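Local structure of diaphanous protein (4DVG) at residues L176-L179 and L180-L184; V243-N246 and N247-Q251. The protein is a diaphanous-family formin whose GTPase-binding and FH3 region probably receives a Rho-type GTPase that relieves autoinhibition of actin assembly. All blocks are in the same frame, centred on the assembly; numbering follows the deposited sequence.

Contact 1 (L176-L179 and L180-L184); sequences LDIL and LEITL
Two turns of helix 172-187, in the GTPase-binding part of an all-helical, armadillo-like region, bring Ile178 against Ile182 and Leu179 against Thr183, each pair four residues apart. Ile178 CG2 meets Ile182 CG1 at 4.2 Å, the two side chains running at a slant to one another. With its CG1 anti to the carbonyl carbon (chi1 -47°), Ile182 lays that branch beside its own backbone N, which turns it toward the preceding turn, where Ile178 lies. Leu179 CG approaches Thr183 CG2 at 4.1 Å, so the threonine offers its methyl to the leucine. Its hydroxyl goes elsewhere: Thr183 OG1 donates to Leu180 O at 2.7 Å from above the carbonyl plane, on the same face as the Leu184 N bond to that oxygen. The backbone bonds differ in straightness. Ile182 N to Ile178 O, at 2.8 Å, is almost linear (172° at the hydrogen), whereas Glu181 N to Asp177 O, at 3.1 Å, is bent to 147°. Around the helix, Ile178 and Ile182 face Leu161, and Glu181 OE2 is hydrogen-bonded to Thr148 OG1. By donating to Leu180 O, the hydroxyl finds a backbone partner while the methyl is left to apolar contact.

Contact 2 (V243-N246 and N247-Q251); sequences VLIN and NLIDQ
Ile245 and Ile249 run alongside each other in the same direction, with Ile245 CG2 3.6 Å from Ile249 CD1. The first torsion of Ile249 (chi1 -65°) sets CG1 beside the backbone N, toward the preceding turn, and the extended second torsion (chi2 171°) lengthens the reach of CD1 to that methyl. Leu244 and Leu248, one position earlier, meet at a slant instead, Leu244 CG standing 4.1 Å from Leu248 CD1. On another side of the helix Val243 and Asn247 are likewise aligned, and Val243 CG1 comes within 3.9 Å of Asn247 ND2; this is a van der Waals contact between a methyl and the amide nitrogen.

The next shell is the backbone. Four successive i to i+4 bonds hold these pairs in step, the Ile249 N bond to Ile245 O being 3.0 Å long. The last of the four, Asp250 N to Asn246 O at 2.8 Å, is bent to 143° at the hydrogen. Asp250 is the first residue to leave helical backbone angles, and it centres an inverse gamma turn. Beyond it the chain leaves the helix, but the Gln251 side chain bends back: Gln251 NE2 donates to Leu248 O at 2.9 Å, with the oxygen close to the amide plane of the glutamine. A side chain from after the helix thereby supplies a donor to a carbonyl of the final turn.

Farther out, Asn246 ND2 is hydrogen-bonded to Ser290 O, tying this end of helix 236-249 to the start of helix 290-309. Leu244 faces helices 172-187 and 223-228, Ile245 and Leu248 pack on Phe264 of helix 254-265, and Ile249 touches Val260 of that helix and Phe294 of helix 290-309.

In the fold
Contact 1 precedes contact 2 along the chain, and their centres are about 14 Å apart. The first occupies helix 172-187, about 4 Å from the chain centre, and the second covers the last turns of helix 236-249 and the two residues after it, about 16 Å from that centre. The two helices touch directly: Thr183 CG2 packs on Leu244 CB at 3.7 Å, and Leu179 CD1 and Ile182 CG2 both approach Leu244 CD2 at 4.2 Å. Leu244 therefore belongs to contact 2 while packing against Leu179, Ile182 and Thr183 of contact 1. Because contact 1 belongs to the GTPase-binding domain and contact 2 to the FH3 domain, their meeting is consistent with one continuous helical core across both.

Contact 1 (L176-L179 and L180-L184)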
ATOM      1  N   LEU B 176      -3.416   8.359  -9.595  1.00 47.81           N
ATOM      2  CA  LEU B 176      -3.897   7.031  -9.908  1.00 49.13           C
ATOM      3  C   LEU B 176      -4.749   6.479  -8.759  1.00 55.47           C
ATOM      4  O   LEU B 176      -5.803   5.882  -8.990  1.00 62.02           O
ATOM      5  CB  LEU B 176      -2.702   6.094 -10.159  1.00 46.95           C
ATOM      6  CG  LEU B 176      -3.097   4.700 -10.637  1.00 47.66           C
ATOM      7  CD1 LEU B 176      -3.835   4.843 -11.966  1.00 46.92           C
ATOM      8  CD2 LEU B 176      -1.910   3.785 -10.753  1.00 42.64           C
ATOM      9  N   ASP B 177      -4.277   6.659  -7.527  1.00 52.34           N
ATOM     10  CA  ASP B 177      -4.920   6.032  -6.383  1.00 54.20           C
ATOM     11  C   ASP B 177      -6.294   6.637  -6.185  1.00 49.72           C
ATOM     12  O   ASP B 177      -7.262   5.946  -5.840  1.00 46.42           O
ATOM     13  CB  ASP B 177      -4.081   6.181  -5.122  1.00 55.10           C
ATOM     14  CG  ASP B 177      -2.852   5.297  -5.140  1.00 70.08           C
ATOM     15  OD1 ASP B 177      -2.986   4.149  -5.630  1.00 77.72           O
ATOM     16  OD2 ASP B 177      -1.764   5.750  -4.676  1.00 68.45           O
ATOM     17  N   ILE B 178      -6.377   7.932  -6.438  1.00 45.15           N
ATOM     18  CA  ILE B 178      -7.640   8.623  -6.312  1.00 50.18           C
ATOM     19  C   ILE B 178      -8.593   8.155  -7.409  1.00 47.76           C
ATOM     20  O   ILE B 178      -9.783   7.882  -7.155  1.00 43.04           O
ATOM     21  CB  ILE B 178      -7.432  10.139  -6.315  1.00 44.59           C
ATOM     22  CG1 ILE B 178      -6.669  10.538  -5.052  1.00 46.48           C
ATOM     23  CG2 ILE B 178      -8.748  10.843  -6.363  1.00 40.83           C
ATOM     24  CD1 ILE B 178      -6.217  11.974  -5.050  1.00 49.09           C
ATOM     25  N   LEU B 179      -8.057   8.011  -8.616  1.00 43.72           N
ATOM     26  CA  LEU B 179      -8.888   7.595  -9.730  1.00 46.66           C
ATOM     27  C   LEU B 179      -9.483   6.218  -9.441  1.00 49.07           C
ATOM     28  O   LEU B 179     -10.683   5.992  -9.627  1.00 47.41           O
ATOM     29  CB  LEU B 179      -8.096   7.577 -11.028  1.00 44.59           C
ATOM     30  CG  LEU B 179      -8.865   7.111 -12.266  1.00 49.40           C
ATOM     31  CD1 LEU B 179      -9.624   8.256 -12.909  1.00 49.75           C
ATOM     32  CD2 LEU B 179      -7.921   6.474 -13.263  1.00 44.40           C
ATOM     33  N   LEU B 180      -8.630   5.309  -8.969  1.00 47.48           N
ATOM     34  CA  LEU B 180      -9.049   3.966  -8.635  1.00 43.02           C
ATOM     35  C   LEU B 180     -10.162   3.984  -7.593  1.00 49.98           C
ATOM     36  O   LEU B 180     -11.091   3.159  -7.642  1.00 51.66           O
ATOM     37  CB  LEU B 180      -7.879   3.148  -8.129  1.00 40.50           C
ATOM     38  CG  LEU B 180      -6.852   2.699  -9.164  1.00 47.85           C
ATOM     39  CD1 LEU B 180      -5.733   1.942  -8.440  1.00 40.33           C
ATOM     40  CD2 LEU B 180      -7.487   1.818 -10.261  1.00 40.43           C
ATOM     41  N   GLU B 181     -10.073   4.927  -6.660  1.00 44.53           N
ATOM     42  CA  GLU B 181     -11.124   5.070  -5.670  1.00 38.87           C
ATOM     43  C   GLU B 181     -12.431   5.648  -6.275  1.00 43.12           C
ATOM     44  O   GLU B 181     -13.512   5.119  -6.023  1.00 41.00           O
ATOM     45  CB  GLU B 181     -10.638   5.826  -4.428  1.00 37.09           C
ATOM     46  CG  GLU B 181     -11.715   6.021  -3.343  1.00 54.09           C
ATOM     47  CD  GLU B 181     -12.473   4.750  -2.993  1.00 56.03           C
ATOM     48  OE1 GLU B 181     -11.938   3.646  -3.194  1.00 59.12           O
ATOM     49  OE2 GLU B 181     -13.612   4.855  -2.509  0.87 59.17           O
ATOM     50  N   ILE B 182     -12.324   6.690  -7.101  1.00 36.52           N
ATOM     51  CA  ILE B 182     -13.480   7.177  -7.857  1.00 36.75           C
ATOM     52  C   ILE B 182     -14.135   6.046  -8.682  1.00 47.28           C
ATOM     53  O   ILE B 182     -15.356   5.954  -8.747  1.00 51.78           O
ATOM     54  CB  ILE B 182     -13.094   8.284  -8.848  1.00 42.10           C
ATOM     55  CG1 ILE B 182     -12.195   9.346  -8.205  1.00 50.67           C
ATOM     56  CG2 ILE B 182     -14.303   8.854  -9.516  1.00 42.81           C
ATOM     57  CD1 ILE B 182     -12.880  10.323  -7.371  1.00 52.41           C
ATOM     58  N   THR B 183     -13.330   5.199  -9.321  1.00 46.57           N
ATOM     59  CA  THR B 183     -13.886   4.222 -10.260  1.00 52.85           C
ATOM     60  C   THR B 183     -14.657   3.169  -9.502  1.00 48.20           C
ATOM     61  O   THR B 183     -15.751   2.790  -9.894  1.00 54.64           O
ATOM     62  CB  THR B 183     -12.810   3.518 -11.112  1.00 47.05           C
ATOM     63  OG1 THR B 183     -11.880   2.854 -10.246  0.16 48.54           O
ATOM     64  CG2 THR B 183     -12.074   4.518 -11.925  1.00 41.94           C
ATOM     65  N   LEU B 184     -14.058   2.695  -8.418  1.00 46.33           N
ATOM     66  CA  LEU B 184     -14.722   1.801  -7.484  1.00 55.96           C
ATOM     67  C   LEU B 184     -16.060   2.401  -7.037  1.00 60.08           C
ATOM     68  O   LEU B 184     -17.083   1.704  -7.004  1.00 59.00           O
ATOM     69  CB  LEU B 184     -13.828   1.560  -6.274  1.00 62.08           C
ATOM     70  CG  LEU B 184     -14.268   0.425  -5.368  1.00 68.77           C
ATOM     71  CD1 LEU B 184     -14.115  -0.878  -6.123  1.00 73.31           C
ATOM     72  CD2 LEU B 184     -13.445   0.422  -4.083  1.00 65.63           C
TER

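Contact 2 (V243-N246 and N247-Q251)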
ATOM      1  N   VAL B 243     -11.998   2.618 -17.894  1.00 59.51           N
ATOM      2  CA  VAL B 243     -12.996   1.892 -17.136  1.00 54.13           C
ATOM      3  C   VAL B 243     -14.018   2.852 -16.559  1.00 50.90           C
ATOM      4  O   VAL B 243     -15.212   2.596 -16.602  1.00 46.81           O
ATOM      5  CB  VAL B 243     -12.359   1.053 -16.029  1.00 56.88           C
ATOM      6  CG1 VAL B 243     -13.426   0.434 -15.187  1.00 53.44           C
ATOM      7  CG2 VAL B 243     -11.449  -0.016 -16.630  1.00 53.69           C
ATOM      8  N   LEU B 244     -13.550   3.982 -16.052  1.00 46.82           N
ATOM      9  CA  LEU B 244     -14.455   4.994 -15.504  1.00 46.77           C
ATOM     10  C   LEU B 244     -15.400   5.563 -16.575  1.00 54.24           C
ATOM     11  O   LEU B 244     -16.598   5.764 -16.341  1.00 64.52           O
ATOM     12  CB  LEU B 244     -13.658   6.143 -14.874  1.00 43.10           C
ATOM     13  CG  LEU B 244     -14.573   7.213 -14.305  1.00 41.62           C
ATOM     14  CD1 LEU B 244     -15.500   6.520 -13.345  1.00 42.49           C
ATOM     15  CD2 LEU B 244     -13.807   8.350 -13.641  1.00 38.46           C
ATOM     16  N   ILE B 245     -14.844   5.833 -17.749  1.00 43.90           N
ATOM     17  CA  ILE B 245     -15.596   6.436 -18.828  1.00 42.91           C
ATOM     18  C   ILE B 245     -16.703   5.505 -19.251  1.00 49.84           C
ATOM     19  O   ILE B 245     -17.868   5.893 -19.259  1.00 47.94           O
ATOM     20  CB  ILE B 245     -14.708   6.801 -20.026  1.00 41.17           C
ATOM     21  CG1 ILE B 245     -13.935   8.084 -19.719  1.00 40.08           C
ATOM     22  CG2 ILE B 245     -15.555   7.050 -21.258  1.00 49.54           C
ATOM     23  CD1 ILE B 245     -12.630   8.177 -20.507  1.00 41.78           C
ATOM     24  N   ASN B 246     -16.337   4.277 -19.579  1.00 43.36           N
ATOM     25  CA  ASN B 246     -17.310   3.259 -19.921  1.00 49.03           C
ATOM     26  C   ASN B 246     -18.377   3.021 -18.854  1.00 55.05           C
ATOM     27  O   ASN B 246     -19.530   2.767 -19.192  1.00 62.43           O
ATOM     28  CB  ASN B 246     -16.623   1.961 -20.362  1.00 47.91           C
ATOM     29  CG  ASN B 246     -15.973   2.108 -21.725  1.00 61.97           C
ATOM     30  OD1 ASN B 246     -16.324   3.030 -22.475  1.00 55.04           O
ATOM     31  ND2 ASN B 246     -15.024   1.222 -22.056  1.00 52.11           N
ATOM     32  N   ASN B 247     -18.008   3.134 -17.580  1.00 56.88           N
ATOM     33  CA  ASN B 247     -18.984   2.997 -16.504  1.00 58.87           C
ATOM     34  C   ASN B 247     -19.979   4.147 -16.546  1.00 54.22           C
ATOM     35  O   ASN B 247     -21.169   3.948 -16.358  1.00 59.63           O
ATOM     36  CB  ASN B 247     -18.326   2.899 -15.119  1.00 59.08           C
ATOM     37  CG  ASN B 247     -17.553   1.586 -14.921  1.00 76.69           C
ATOM     38  OD1 ASN B 247     -17.533   0.724 -15.808  1.00 85.24           O
ATOM     39  ND2 ASN B 247     -16.893   1.444 -13.764  1.00 75.67           N
ATOM     40  N   LEU B 248     -19.488   5.351 -16.788  1.00 48.05           N
ATOM     41  CA  LEU B 248     -20.358   6.522 -16.788  1.00 50.54           C
ATOM     42  C   LEU B 248     -21.331   6.485 -17.963  1.00 54.60           C
ATOM     43  O   LEU B 248     -22.467   6.905 -17.851  1.00 58.54           O
ATOM     44  CB  LEU B 248     -19.542   7.811 -16.838  1.00 44.02           C
ATOM     45  CG  LEU B 248     -18.726   8.136 -15.592  1.00 49.31           C
ATOM     46  CD1 LEU B 248     -17.756   9.261 -15.899  1.00 35.16           C
ATOM     47  CD2 LEU B 248     -19.630   8.474 -14.411  1.00 48.36           C
ATOM     48  N   ILE B 249     -20.858   5.980 -19.089  1.00 55.38           N
ATOM     49  CA  ILE B 249     -21.660   5.842 -20.277  1.00 48.91           C
ATOM     50  C   ILE B 249     -22.597   4.633 -20.156  1.00 51.76           C
ATOM     51  O   ILE B 249     -23.704   4.649 -20.679  0.70 45.91           O
ATOM     52  CB  ILE B 249     -20.746   5.710 -21.504  1.00 42.69           C
ATOM     53  CG1 ILE B 249     -19.956   7.008 -21.689  1.00 39.41           C
ATOM     54  CG2 ILE B 249     -21.547   5.353 -22.753  1.00 41.86           C
ATOM     55  CD1 ILE B 249     -18.852   6.912 -22.748  1.00 40.68           C
ATOM     56  N   ASP B 250     -22.158   3.589 -19.465  1.00 58.85           N
ATOM     57  CA  ASP B 250     -23.007   2.419 -19.262  1.00 63.21           C
ATOM     58  C   ASP B 250     -24.228   2.752 -18.407  1.00 68.12           C
ATOM     59  O   ASP B 250     -24.223   2.583 -17.195  1.00 74.70           O
ATOM     60  CB  ASP B 250     -22.226   1.278 -18.616  1.00 64.90           C
ATOM     61  CG  ASP B 250     -23.064   0.025 -18.458  1.00 77.25           C
ATOM     62  OD1 ASP B 250     -24.099  -0.094 -19.153  1.00 81.25           O
ATOM     63  OD2 ASP B 250     -22.691  -0.839 -17.640  1.00 83.43           O
ATOM     64  N   GLN B 251     -25.276   3.226 -19.058  1.00 69.88           N
ATOM     65  CA  GLN B 251     -26.513   3.566 -18.385  1.00 66.81           C
ATOM     66  C   GLN B 251     -27.608   2.685 -18.962  1.00 70.59           C
ATOM     67  O   GLN B 251     -27.487   2.183 -20.082  1.00 68.48           O
ATOM     68  CB  GLN B 251     -26.845   5.037 -18.602  1.00 66.29           C
ATOM     69  CG  GLN B 251     -25.796   6.010 -18.089  1.00 75.93           C
ATOM     70  CD  GLN B 251     -25.797   6.139 -16.578  1.00 89.44           C
ATOM     71  OE1 GLN B 251     -26.778   5.797 -15.913  1.00 97.52           O
ATOM     72  NE2 GLN B 251     -24.693   6.637 -16.026  1.00 91.34           N
TER